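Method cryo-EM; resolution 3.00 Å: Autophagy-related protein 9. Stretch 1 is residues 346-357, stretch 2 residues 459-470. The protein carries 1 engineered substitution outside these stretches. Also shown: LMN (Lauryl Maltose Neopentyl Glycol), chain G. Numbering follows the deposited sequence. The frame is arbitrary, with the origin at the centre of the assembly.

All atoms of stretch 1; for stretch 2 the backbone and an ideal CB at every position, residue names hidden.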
ATOM      1  N   LYS A 346      26.214   8.912  29.806  1.00 18.17           N
ATOM      2  CA  LYS A 346      25.751   9.307  31.128  1.00 18.17           C
ATOM      3  C   LYS A 346      24.330   9.841  31.114  1.00 18.17           C
ATOM      4  O   LYS A 346      23.610   9.699  32.109  1.00 18.17           O
ATOM      5  CB  LYS A 346      26.663  10.377  31.716  1.00 18.17           C
ATOM      6  CG  LYS A 346      28.128  10.058  31.660  1.00 18.17           C
ATOM      7  CD  LYS A 346      28.909  11.140  32.361  1.00 18.17           C
ATOM      8  CE  LYS A 346      30.391  10.912  32.239  1.00 18.17           C
ATOM      9  NZ  LYS A 346      31.153  11.982  32.920  1.00 18.17           N
ATOM     10  N   ASP A 347      23.912  10.464  30.017  1.00 18.84           N
ATOM     11  CA  ASP A 347      22.539  10.930  29.929  1.00 18.84           C
ATOM     12  C   ASP A 347      21.559   9.775  29.943  1.00 18.84           C
ATOM     13  O   ASP A 347      20.442   9.923  30.431  1.00 18.84           O
ATOM     14  CB  ASP A 347      22.343  11.768  28.674  1.00 18.84           C
ATOM     15  CG  ASP A 347      23.064  13.089  28.741  1.00 18.84           C
ATOM     16  OD1 ASP A 347      22.904  13.801  29.750  1.00 18.84           O
ATOM     17  OD2 ASP A 347      23.798  13.414  27.787  1.00 18.84           O
ATOM     18  N   ASN A 348      21.953   8.615  29.425  1.00 14.02           N
ATOM     19  CA  ASN A 348      21.073   7.457  29.496  1.00 14.02           C
ATOM     20  C   ASN A 348      20.904   6.987  30.932  1.00 14.02           C
ATOM     21  O   ASN A 348      19.794   6.643  31.352  1.00 14.02           O
ATOM     22  CB  ASN A 348      21.612   6.337  28.622  1.00 14.02           C
ATOM     23  CG  ASN A 348      21.437   6.617  27.161  1.00 14.02           C
ATOM     24  OD1 ASN A 348      20.569   7.378  26.773  1.00 14.02           O
ATOM     25  ND2 ASN A 348      22.258   5.997  26.335  1.00 14.02           N
ATOM     26  N   TYR A 349      21.983   6.977  31.706  1.00 16.94           N
ATOM     27  CA  TYR A 349      21.852   6.648  33.118  1.00 16.94           C
ATOM     28  C   TYR A 349      20.998   7.669  33.842  1.00 16.94           C
ATOM     29  O   TYR A 349      20.258   7.319  34.760  1.00 16.94           O
ATOM     30  CB  TYR A 349      23.224   6.557  33.771  1.00 16.94           C
ATOM     31  CG  TYR A 349      23.948   5.273  33.501  1.00 16.94           C
ATOM     32  CD1 TYR A 349      23.546   4.094  34.093  1.00 16.94           C
ATOM     33  CD2 TYR A 349      25.044   5.241  32.670  1.00 16.94           C
ATOM     34  CE1 TYR A 349      24.205   2.924  33.854  1.00 16.94           C
ATOM     35  CE2 TYR A 349      25.713   4.076  32.427  1.00 16.94           C
ATOM     36  CZ  TYR A 349      25.291   2.922  33.020  1.00 16.94           C
ATOM     37  OH  TYR A 349      25.962   1.756  32.773  1.00 16.94           O
ATOM     38  N   PHE A 350      21.085   8.936  33.446  1.00 14.33           N
ATOM     39  CA  PHE A 350      20.259   9.961  34.077  1.00 14.33           C
ATOM     40  C   PHE A 350      18.786   9.755  33.753  1.00 14.33           C
ATOM     41  O   PHE A 350      17.929   9.838  34.637  1.00 14.33           O
ATOM     42  CB  PHE A 350      20.718  11.343  33.638  1.00 14.33           C
ATOM     43  CG  PHE A 350      20.151  12.456  34.453  1.00 14.33           C
ATOM     44  CD1 PHE A 350      20.810  12.917  35.564  1.00 14.33           C
ATOM     45  CD2 PHE A 350      18.961  13.051  34.101  1.00 14.33           C
ATOM     46  CE1 PHE A 350      20.294  13.938  36.306  1.00 14.33           C
ATOM     47  CE2 PHE A 350      18.446  14.072  34.847  1.00 14.33           C
ATOM     48  CZ  PHE A 350      19.110  14.512  35.945  1.00 14.33           C
ATOM     49  N   ILE A 351      18.470   9.506  32.483  1.00 12.45           N
ATOM     50  CA  ILE A 351      17.095   9.220  32.090  1.00 12.45           C
ATOM     51  C   ILE A 351      16.561   8.027  32.860  1.00 12.45           C
ATOM     52  O   ILE A 351      15.403   8.016  33.288  1.00 12.45           O
ATOM     53  CB  ILE A 351      17.010   8.979  30.573  1.00 12.45           C
ATOM     54  CG1 ILE A 351      17.457  10.207  29.804  1.00 12.45           C
ATOM     55  CG2 ILE A 351      15.609   8.643  30.172  1.00 12.45           C
ATOM     56  CD1 ILE A 351      17.716   9.923  28.368  1.00 12.45           C
ATOM     57  N   ALA A 352      17.395   7.007  33.059  1.00 14.56           N
ATOM     58  CA  ALA A 352      16.937   5.800  33.735  1.00 14.56           C
ATOM     59  C   ALA A 352      16.829   5.979  35.238  1.00 14.56           C
ATOM     60  O   ALA A 352      16.011   5.314  35.872  1.00 14.56           O
ATOM     61  CB  ALA A 352      17.871   4.643  33.417  1.00 14.56           C
ATOM     62  N   LEU A 353      17.643   6.847  35.832  1.00 17.25           N
ATOM     63  CA  LEU A 353      17.484   7.150  37.248  1.00 17.25           C
ATOM     64  C   LEU A 353      16.222   7.963  37.487  1.00 17.25           C
ATOM     65  O   LEU A 353      15.487   7.719  38.445  1.00 17.25           O
ATOM     66  CB  LEU A 353      18.699   7.910  37.772  1.00 17.25           C
ATOM     67  CG  LEU A 353      20.038   7.215  37.955  1.00 17.25           C
ATOM     68  CD1 LEU A 353      21.084   8.249  38.253  1.00 17.25           C
ATOM     69  CD2 LEU A 353      19.964   6.229  39.079  1.00 17.25           C
ATOM     70  N   ILE A 354      15.967   8.949  36.631  1.00 17.02           N
ATOM     71  CA  ILE A 354      14.839   9.847  36.860  1.00 17.02           C
ATOM     72  C   ILE A 354      13.525   9.151  36.541  1.00 17.02           C
ATOM     73  O   ILE A 354      12.561   9.232  37.309  1.00 17.02           O
ATOM     74  CB  ILE A 354      15.011  11.140  36.045  1.00 17.02           C
ATOM     75  CG1 ILE A 354      16.177  11.953  36.589  1.00 17.02           C
ATOM     76  CG2 ILE A 354      13.758  11.965  36.091  1.00 17.02           C
ATOM     77  CD1 ILE A 354      16.094  12.217  38.058  1.00 17.02           C
ATOM     78  N   ASN A 355      13.462   8.450  35.411  1.00 15.95           N
ATOM     79  CA  ASN A 355      12.193   7.896  34.960  1.00 15.95           C
ATOM     80  C   ASN A 355      11.789   6.670  35.764  1.00 15.95           C
ATOM     81  O   ASN A 355      10.599   6.364  35.874  1.00 15.95           O
ATOM     82  CB  ASN A 355      12.273   7.553  33.480  1.00 15.95           C
ATOM     83  CG  ASN A 355      12.065   8.751  32.607  1.00 15.95           C
ATOM     84  OD1 ASN A 355      12.237   9.881  33.043  1.00 15.95           O
ATOM     85  ND2 ASN A 355      11.684   8.517  31.361  1.00 15.95           N
ATOM     86  N   ASN A 356      12.754   5.947  36.313  1.00 18.87           N
ATOM     87  CA  ASN A 356      12.459   4.732  37.057  1.00 18.87           C
ATOM     88  C   ASN A 356      12.473   4.938  38.559  1.00 18.87           C
ATOM     89  O   ASN A 356      12.409   3.956  39.300  1.00 18.87           O
ATOM     90  CB  ASN A 356      13.446   3.634  36.680  1.00 18.87           C
ATOM     91  CG  ASN A 356      13.442   3.341  35.206  1.00 18.87           C
ATOM     92  OD1 ASN A 356      14.481   3.325  34.565  1.00 18.87           O
ATOM     93  ND2 ASN A 356      12.263   3.117  34.657  1.00 18.87           N
ATOM     94  N   GLY A 357      12.563   6.176  39.026  1.00 21.30           N
ATOM     95  CA  GLY A 357      12.472   6.436  40.443  1.00 21.30           C
ATOM     96  C   GLY A 357      13.596   5.878  41.278  1.00 21.30           C
ATOM     97  O   GLY A 357      13.437   5.734  42.491  1.00 21.30           O
ATOM     98  N   UNK A 459      10.846  21.465  33.411  1.00 12.53           N
ATOM     99  CA  UNK A 459      12.101  20.719  33.253  1.00 12.53           C
ATOM    100  C   UNK A 459      11.998  19.252  33.605  1.00 12.53           C
ATOM    101  O   UNK A 459      12.799  18.461  33.106  1.00 12.53           O
ATOM    102  CB  UNK A 459      13.191  21.356  34.117  1.00 12.53           C
ATOM    103  N   UNK A 460      11.049  18.859  34.448  1.00 12.97           N
ATOM    104  CA  UNK A 460      10.844  17.447  34.723  1.00 12.97           C
ATOM    105  C   UNK A 460      10.028  16.774  33.634  1.00 12.97           C
ATOM    106  O   UNK A 460      10.145  15.562  33.440  1.00 12.97           O
ATOM    107  CB  UNK A 460      10.155  17.267  36.077  1.00 12.97           C
ATOM    108  N   UNK A 461       9.199  17.529  32.922  1.00 10.44           N
ATOM    109  CA  UNK A 461       8.498  16.968  31.780  1.00 10.44           C
ATOM    110  C   UNK A 461       9.433  16.717  30.618  1.00 10.44           C
ATOM    111  O   UNK A 461       9.139  15.874  29.774  1.00 10.44           O
ATOM    112  CB  UNK A 461       7.363  17.897  31.344  1.00 10.44           C
ATOM    113  N   UNK A 462      10.543  17.438  30.545  1.00  9.97           N
ATOM    114  CA  UNK A 462      11.485  17.245  29.459  1.00  9.97           C
ATOM    115  C   UNK A 462      12.440  16.092  29.701  1.00  9.97           C
ATOM    116  O   UNK A 462      13.134  15.684  28.771  1.00  9.97           O
ATOM    117  CB  UNK A 462      12.282  18.531  29.231  1.00  9.97           C
ATOM    118  N   UNK A 463      12.507  15.568  30.918  1.00 12.78           N
ATOM    119  CA  UNK A 463      13.222  14.329  31.180  1.00 12.78           C
ATOM    120  C   UNK A 463      12.301  13.126  31.215  1.00 12.78           C
ATOM    121  O   UNK A 463      12.782  11.994  31.140  1.00 12.78           O
ATOM    122  CB  UNK A 463      13.983  14.433  32.503  1.00 12.78           C
ATOM    123  N   UNK A 464      10.996  13.351  31.333  1.00 12.64           N
ATOM    124  CA  UNK A 464      10.026  12.278  31.206  1.00 12.64           C
ATOM    125  C   UNK A 464       9.776  11.925  29.751  1.00 12.64           C
ATOM    126  O   UNK A 464       9.524  10.762  29.432  1.00 12.64           O
ATOM    127  CB  UNK A 464       8.712  12.668  31.885  1.00 12.64           C
ATOM    128  N   UNK A 465       9.853  12.907  28.863  1.00 12.10           N
ATOM    129  CA  UNK A 465       9.637  12.664  27.449  1.00 12.10           C
ATOM    130  C   UNK A 465      10.884  12.153  26.753  1.00 12.10           C
ATOM    131  O   UNK A 465      10.776  11.587  25.662  1.00 12.10           O
ATOM    132  CB  UNK A 465       9.152  13.945  26.767  1.00 12.10           C
ATOM    133  N   UNK A 466      12.050  12.338  27.351  1.00 11.50           N
ATOM    134  CA  UNK A 466      13.297  12.022  26.677  1.00 11.50           C
ATOM    135  C   UNK A 466      13.435  10.524  26.491  1.00 11.50           C
ATOM    136  O   UNK A 466      13.114   9.739  27.384  1.00 11.50           O
ATOM    137  CB  UNK A 466      14.490  12.574  27.461  1.00 11.50           C
ATOM    138  N   UNK A 467      13.903  10.130  25.317  1.00 13.91           N
ATOM    139  CA  UNK A 467      14.204   8.744  25.012  1.00 13.91           C
ATOM    140  C   UNK A 467      15.698   8.510  25.114  1.00 13.91           C
ATOM    141  O   UNK A 467      16.496   9.444  25.120  1.00 13.91           O
ATOM    142  CB  UNK A 467      13.692   8.367  23.620  1.00 13.91           C
ATOM    143  N   UNK A 468      16.074   7.245  25.200  1.00 12.46           N
ATOM    144  CA  UNK A 468      17.479   6.902  25.286  1.00 12.46           C
ATOM    145  C   UNK A 468      18.142   7.066  23.929  1.00 12.46           C
ATOM    146  O   UNK A 468      17.534   6.834  22.886  1.00 12.46           O
ATOM    147  CB  UNK A 468      17.656   5.473  25.802  1.00 12.46           C
ATOM    148  N   UNK A 469      19.396   7.492  23.956  1.00 15.00           N
ATOM    149  CA  UNK A 469      20.219   7.717  22.774  1.00 15.00           C
ATOM    150  C   UNK A 469      19.608   8.721  21.810  1.00 15.00           C
ATOM    151  O   UNK A 469      20.068   8.834  20.673  1.00 15.00           O
ATOM    152  CB  UNK A 469      20.457   6.392  22.047  1.00 15.00           C
ATOM    153  N   UNK A 470      18.593   9.461  22.234  1.00 13.38           N
ATOM    154  CA  UNK A 470      18.042  10.550  21.439  1.00 13.38           C
ATOM    155  C   UNK A 470      18.852  11.797  21.737  1.00 13.38           C
ATOM    156  O   UNK A 470      18.717  12.388  22.809  1.00 13.38           O
ATOM    157  CB  UNK A 470      16.557  10.769  21.734  1.00 13.38           C
TER
HETATM  158  C1  LMN G 801      26.020  22.980  31.917  1.00 55.07           C
HETATM  159  O1  LMN G 801      26.825  23.642  32.714  1.00 55.07           O
HETATM  160  C2  LMN G 801      26.118  23.493  30.466  1.00 55.07           C
HETATM  161  O2  LMN G 801      27.475  23.424  30.044  1.00 55.07           O
HETATM  162  C3  LMN G 801      25.280  22.644  29.566  1.00 55.07           C
HETATM  163  O3  LMN G 801      25.379  23.183  28.205  1.00 55.07           O
HETATM  164  C4  LMN G 801      23.862  22.589  29.967  1.00 55.07           C
HETATM  165  O4  LMN G 801      23.212  21.473  29.215  1.00 55.07           O
HETATM  166  C5  LMN G 801      23.653  22.347  31.427  1.00 55.07           C
HETATM  167  O5  LMN G 801      24.533  23.162  32.305  1.00 55.07           O
HETATM  168  C6  LMN G 801      22.196  22.637  31.793  1.00 55.07           C
HETATM  169  O6  LMN G 801      21.694  23.662  30.967  1.00 55.07           O
HETATM  170  CAA LMN G 801      27.550  31.477  42.367  1.00 55.07           C
HETATM  171  CAB LMN G 801      26.761  26.230  43.473  1.00 55.07           C
HETATM  172  OAI LMN G 801      17.669  22.038  27.714  1.00 55.07           O
HETATM  173  OAJ LMN G 801      20.247  18.398  29.610  1.00 55.07           O
HETATM  174  OAL LMN G 801      28.972  16.238  31.734  1.00 55.07           O
HETATM  175  OAN LMN G 801      24.628  18.048  33.805  1.00 55.07           O
HETATM  176  OAP LMN G 801      26.742  18.795  34.920  1.00 55.07           O
HETATM  177  OAQ LMN G 801      19.652  22.393  25.167  1.00 55.07           O
HETATM  178  OAR LMN G 801      21.442  16.438  28.016  1.00 55.07           O
HETATM  179  OAS LMN G 801      22.378  22.404  24.640  1.00 55.07           O
HETATM  180  OAT LMN G 801      23.601  17.967  26.642  1.00 55.07           O
HETATM  181  OAU LMN G 801      23.515  20.394  26.879  1.00 55.07           O
HETATM  182  OAV LMN G 801      25.644  16.694  29.086  1.00 55.07           O
HETATM  183  CAW LMN G 801      28.031  31.129  40.938  1.00 55.07           C
HETATM  184  CAX LMN G 801      25.944  25.572  42.344  1.00 55.07           C
HETATM  185  CAY LMN G 801      26.997  30.186  40.276  1.00 55.07           C
HETATM  186  CAZ LMN G 801      26.076  24.036  42.478  1.00 55.07           C
HETATM  187  CBA LMN G 801      27.721  28.943  39.695  1.00 55.07           C
HETATM  188  CBB LMN G 801      26.848  23.458  41.260  1.00 55.07           C
HETATM  189  CBC LMN G 801      26.693  27.782  39.561  1.00 55.07           C
HETATM  190  CBD LMN G 801      27.539  22.142  41.708  1.00 55.07           C
HETATM  191  CBE LMN G 801      27.432  26.479  39.133  1.00 55.07           C
HETATM  192  CBF LMN G 801      28.696  21.794  40.732  1.00 55.07           C
HETATM  193  CBG LMN G 801      28.434  26.797  37.982  1.00 55.07           C
HETATM  194  CBH LMN G 801      28.246  22.101  39.277  1.00 55.07           C
HETATM  195  CBI LMN G 801      28.957  25.451  37.381  1.00 55.07           C
HETATM  196  CBJ LMN G 801      29.460  21.876  38.321  1.00 55.07           C
HETATM  197  CBK LMN G 801      28.003  24.994  36.224  1.00 55.07           C
HETATM  198  CBL LMN G 801      28.918  21.549  36.884  1.00 55.07           C
HETATM  199  CBM LMN G 801      18.933  22.543  28.070  1.00 55.07           C
HETATM  200  CBN LMN G 801      21.187  18.140  30.632  1.00 55.07           C
HETATM  201  CBP LMN G 801      27.594  16.523  31.847  1.00 55.07           C
HETATM  202  CBQ LMN G 801      28.820  24.131  35.198  1.00 55.07           C
HETATM  203  CBR LMN G 801      27.631  22.056  36.127  1.00 55.07           C
HETATM  204  CBS LMN G 801      26.637  23.319  34.101  1.00 55.07           C
HETATM  205  CBT LMN G 801      28.855  21.936  33.805  1.00 55.07           C
HETATM  206  OBV LMN G 801      28.584  20.535  33.996  1.00 55.07           O
HETATM  207  OBX LMN G 801      28.267  18.738  32.574  1.00 55.07           O
HETATM  208  OBY LMN G 801      21.004  21.335  28.494  1.00 55.07           O
HETATM  209  OBZ LMN G 801      23.559  17.674  30.797  1.00 55.07           O
HETATM  210  OCB LMN G 801      25.474  19.089  30.601  1.00 55.07           O
HETATM  211  CCC LMN G 801      19.996  21.676  27.460  1.00 55.07           C
HETATM  212  CCD LMN G 801      22.304  17.276  30.110  1.00 55.07           C
HETATM  213  CCF LMN G 801      27.365  17.999  31.652  1.00 55.07           C
HETATM  214  CCH LMN G 801      25.378  19.004  32.977  1.00 55.07           C
HETATM  215  CCJ LMN G 801      27.689  19.975  33.082  1.00 55.07           C
HETATM  216  CCL LMN G 801      26.408  19.664  33.827  1.00 55.07           C
HETATM  217  CCM LMN G 801      27.991  22.848  34.803  1.00 55.07           C
HETATM  218  CCN LMN G 801      20.600  22.392  26.251  1.00 55.07           C
HETATM  219  CCO LMN G 801      22.329  17.422  28.580  1.00 55.07           C
HETATM  220  CCQ LMN G 801      25.856  18.292  31.774  1.00 55.07           C
HETATM  221  CCR LMN G 801      22.326  21.963  28.275  1.00 55.07           C
HETATM  222  CCS LMN G 801      24.371  18.562  29.942  1.00 55.07           C
HETATM  223  CCT LMN G 801      21.844  21.712  25.815  1.00 55.07           C
HETATM  224  CCU LMN G 801      23.658  17.266  27.928  1.00 55.07           C
HETATM  225  CCV LMN G 801      22.887  21.688  26.873  1.00 55.07           C
HETATM  226  CCW LMN G 801      24.813  17.802  28.695  1.00 55.07           C

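Position 459 opens the segment with phi near -57° and no atom of stretch 1 within reach of its CB. That phi suits proline among many others, and P459 is deposited.

At 460 the CB points sideways, so only a side chain with some length could reach stretch 1, where the methyl CG2 of I354 offers an apolar target. Leucine, isoleucine or methionine would suit. L460 brings its CD1 to 4.2 Å from I354 CG2. Positions 461 and 462 find nothing of stretch 1 near their CB atoms, so the contact sets no preference; they are A461 and L462.

Position 463 is the decisive one. Its CB points toward the helix, 4.4 Å from I354 CG2, and ahead lies a hollow formed by D347, F350, I351 and I354. A large, flat apolar group is called for; phenylalanine, leucine or methionine might enter, but a broad ring covers more of the hollow. W463 is the knob. F350 turns its edge toward the indole face, with F350 CE2 3.6 Å from W463 CE2, while I351 CG1 meets the indole edge, 3.4 Å from W463 CZ3.

At 464 the CB points away, although N355 lies nearby, and small or polar residues fit. T464 turns back into its own segment: its OG1 donates to L460 O at 2.8 Å. Position 465 also points away and is free as far as this contact goes; it is F465.

At 466 the CB points toward I351, 4.3 Å from its CD1, favouring a side chain with an aliphatic stem, whether leucine, lysine or arginine. R466 packs CG 3.5 Å from I351 CD1, and its guanidinium grips the local turn, R466 NE donating to the backbone O of 470 at 3.0 Å.

Position 467 points away and begins a type II turn; polar residues are natural, and E467 is deposited. Its backbone still takes part, with E467 O 3.5 Å from I351 CD1.

At 468 the CB is sideways, 3.6 Å from N348 OD1, beside a surface of I351 and A352. An aromatic or long aliphatic group could lie along it. Y468 lays a ring face under I351 CG2, 4.2 Å from the ring centroid, and its OH reaches 3.7 Å from A352 CB.

Position 469 has phi 58°, which favours glycine or asparagine, and the N348 amide is close by. N469 answers it twice: N469 N donates to N348 OD1 at 3.1 Å, and N348 ND2 donates to N469 OD1 at 2.5 Å. Position 470 closes the turn beyond contact, as E470.

Stretch 2 (459-470) PLALWTFREYNE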
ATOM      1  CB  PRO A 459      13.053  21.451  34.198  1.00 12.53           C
ATOM      2  CG  PRO A 459      12.548  22.823  34.203  1.00 12.53           C
ATOM      3  CD  PRO A 459      11.060  22.715  34.154  1.00 12.53           C
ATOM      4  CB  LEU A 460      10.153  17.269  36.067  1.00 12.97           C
ATOM      5  CG  LEU A 460       9.916  15.838  36.517  1.00 12.97           C
ATOM      6  CD1 LEU A 460      11.218  15.177  36.852  1.00 12.97           C
ATOM      7  CD2 LEU A 460       8.993  15.829  37.700  1.00 12.97           C
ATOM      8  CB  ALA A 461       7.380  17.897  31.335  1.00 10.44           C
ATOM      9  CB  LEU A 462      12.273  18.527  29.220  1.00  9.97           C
ATOM     10  CG  LEU A 462      11.496  19.639  28.532  1.00  9.97           C
ATOM     11  CD1 LEU A 462      12.431  20.737  28.135  1.00  9.97           C
ATOM     12  CD2 LEU A 462      10.806  19.087  27.328  1.00  9.97           C
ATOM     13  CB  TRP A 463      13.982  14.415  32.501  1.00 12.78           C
ATOM     14  CG  TRP A 463      15.256  15.160  32.399  1.00 12.78           C
ATOM     15  CD1 TRP A 463      15.538  16.364  32.943  1.00 12.78           C
ATOM     16  CD2 TRP A 463      16.432  14.753  31.696  1.00 12.78           C
ATOM     17  NE1 TRP A 463      16.817  16.737  32.632  1.00 12.78           N
ATOM     18  CE2 TRP A 463      17.386  15.760  31.864  1.00 12.78           C
ATOM     19  CE3 TRP A 463      16.769  13.630  30.939  1.00 12.78           C
ATOM     20  CZ2 TRP A 463      18.654  15.681  31.308  1.00 12.78           C
ATOM     21  CZ3 TRP A 463      18.023  13.558  30.388  1.00 12.78           C
ATOM     22  CH2 TRP A 463      18.950  14.571  30.575  1.00 12.78           C
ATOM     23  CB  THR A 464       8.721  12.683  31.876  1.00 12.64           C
ATOM     24  OG1 THR A 464       8.978  13.050  33.234  1.00 12.64           O
ATOM     25  CG2 THR A 464       7.760  11.545  31.869  1.00 12.64           C
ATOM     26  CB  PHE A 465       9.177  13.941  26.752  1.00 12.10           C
ATOM     27  CG  PHE A 465       7.898  14.505  27.284  1.00 12.10           C
ATOM     28  CD1 PHE A 465       7.058  13.756  28.072  1.00 12.10           C
ATOM     29  CD2 PHE A 465       7.531  15.793  26.977  1.00 12.10           C
ATOM     30  CE1 PHE A 465       5.894  14.282  28.553  1.00 12.10           C
ATOM     31  CE2 PHE A 465       6.365  16.314  27.451  1.00 12.10           C
ATOM     32  CZ  PHE A 465       5.545  15.561  28.238  1.00 12.10           C
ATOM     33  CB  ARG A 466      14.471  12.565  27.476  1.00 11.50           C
ATOM     34  CG  ARG A 466      15.803  12.432  26.809  1.00 11.50           C
ATOM     35  CD  ARG A 466      15.961  13.371  25.656  1.00 11.50           C
ATOM     36  NE  ARG A 466      17.346  13.467  25.226  1.00 11.50           N
ATOM     37  CZ  ARG A 466      18.225  14.300  25.759  1.00 11.50           C
ATOM     38  NH1 ARG A 466      17.866  15.097  26.741  1.00 11.50           N
ATOM     39  NH2 ARG A 466      19.463  14.325  25.321  1.00 11.50           N
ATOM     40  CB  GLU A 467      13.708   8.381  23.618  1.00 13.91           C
ATOM     41  CG  GLU A 467      12.210   8.383  23.506  1.00 13.91           C
ATOM     42  CD  GLU A 467      11.732   8.158  22.106  1.00 13.91           C
ATOM     43  OE1 GLU A 467      12.526   8.376  21.168  1.00 13.91           O
ATOM     44  OE2 GLU A 467      10.563   7.760  21.940  1.00 13.91           O
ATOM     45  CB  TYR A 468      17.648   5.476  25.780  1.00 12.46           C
ATOM     46  CG  TYR A 468      17.009   5.218  27.113  1.00 12.46           C
ATOM     47  CD1 TYR A 468      15.741   4.700  27.197  1.00 12.46           C
ATOM     48  CD2 TYR A 468      17.679   5.485  28.286  1.00 12.46           C
ATOM     49  CE1 TYR A 468      15.159   4.460  28.402  1.00 12.46           C
ATOM     50  CE2 TYR A 468      17.104   5.243  29.496  1.00 12.46           C
ATOM     51  CZ  TYR A 468      15.841   4.734  29.548  1.00 12.46           C
ATOM     52  OH  TYR A 468      15.244   4.490  30.753  1.00 12.46           O
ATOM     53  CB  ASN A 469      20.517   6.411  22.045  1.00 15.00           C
ATOM     54  CG  ASN A 469      21.198   5.413  22.929  1.00 15.00           C
ATOM     55  OD1 ASN A 469      21.932   5.781  23.838  1.00 15.00           O
ATOM     56  ND2 ASN A 469      20.949   4.141  22.686  1.00 15.00           N
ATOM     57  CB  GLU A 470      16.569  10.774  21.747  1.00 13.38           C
ATOM     58  CG  GLU A 470      16.048  12.076  21.218  1.00 13.38           C
ATOM     59  CD  GLU A 470      14.552  12.104  21.138  1.00 13.38           C
ATOM     60  OE1 GLU A 470      14.022  11.963  20.018  1.00 13.38           O
ATOM     61  OE2 GLU A 470      13.903  12.261  22.189  1.00 13.38           O
TER
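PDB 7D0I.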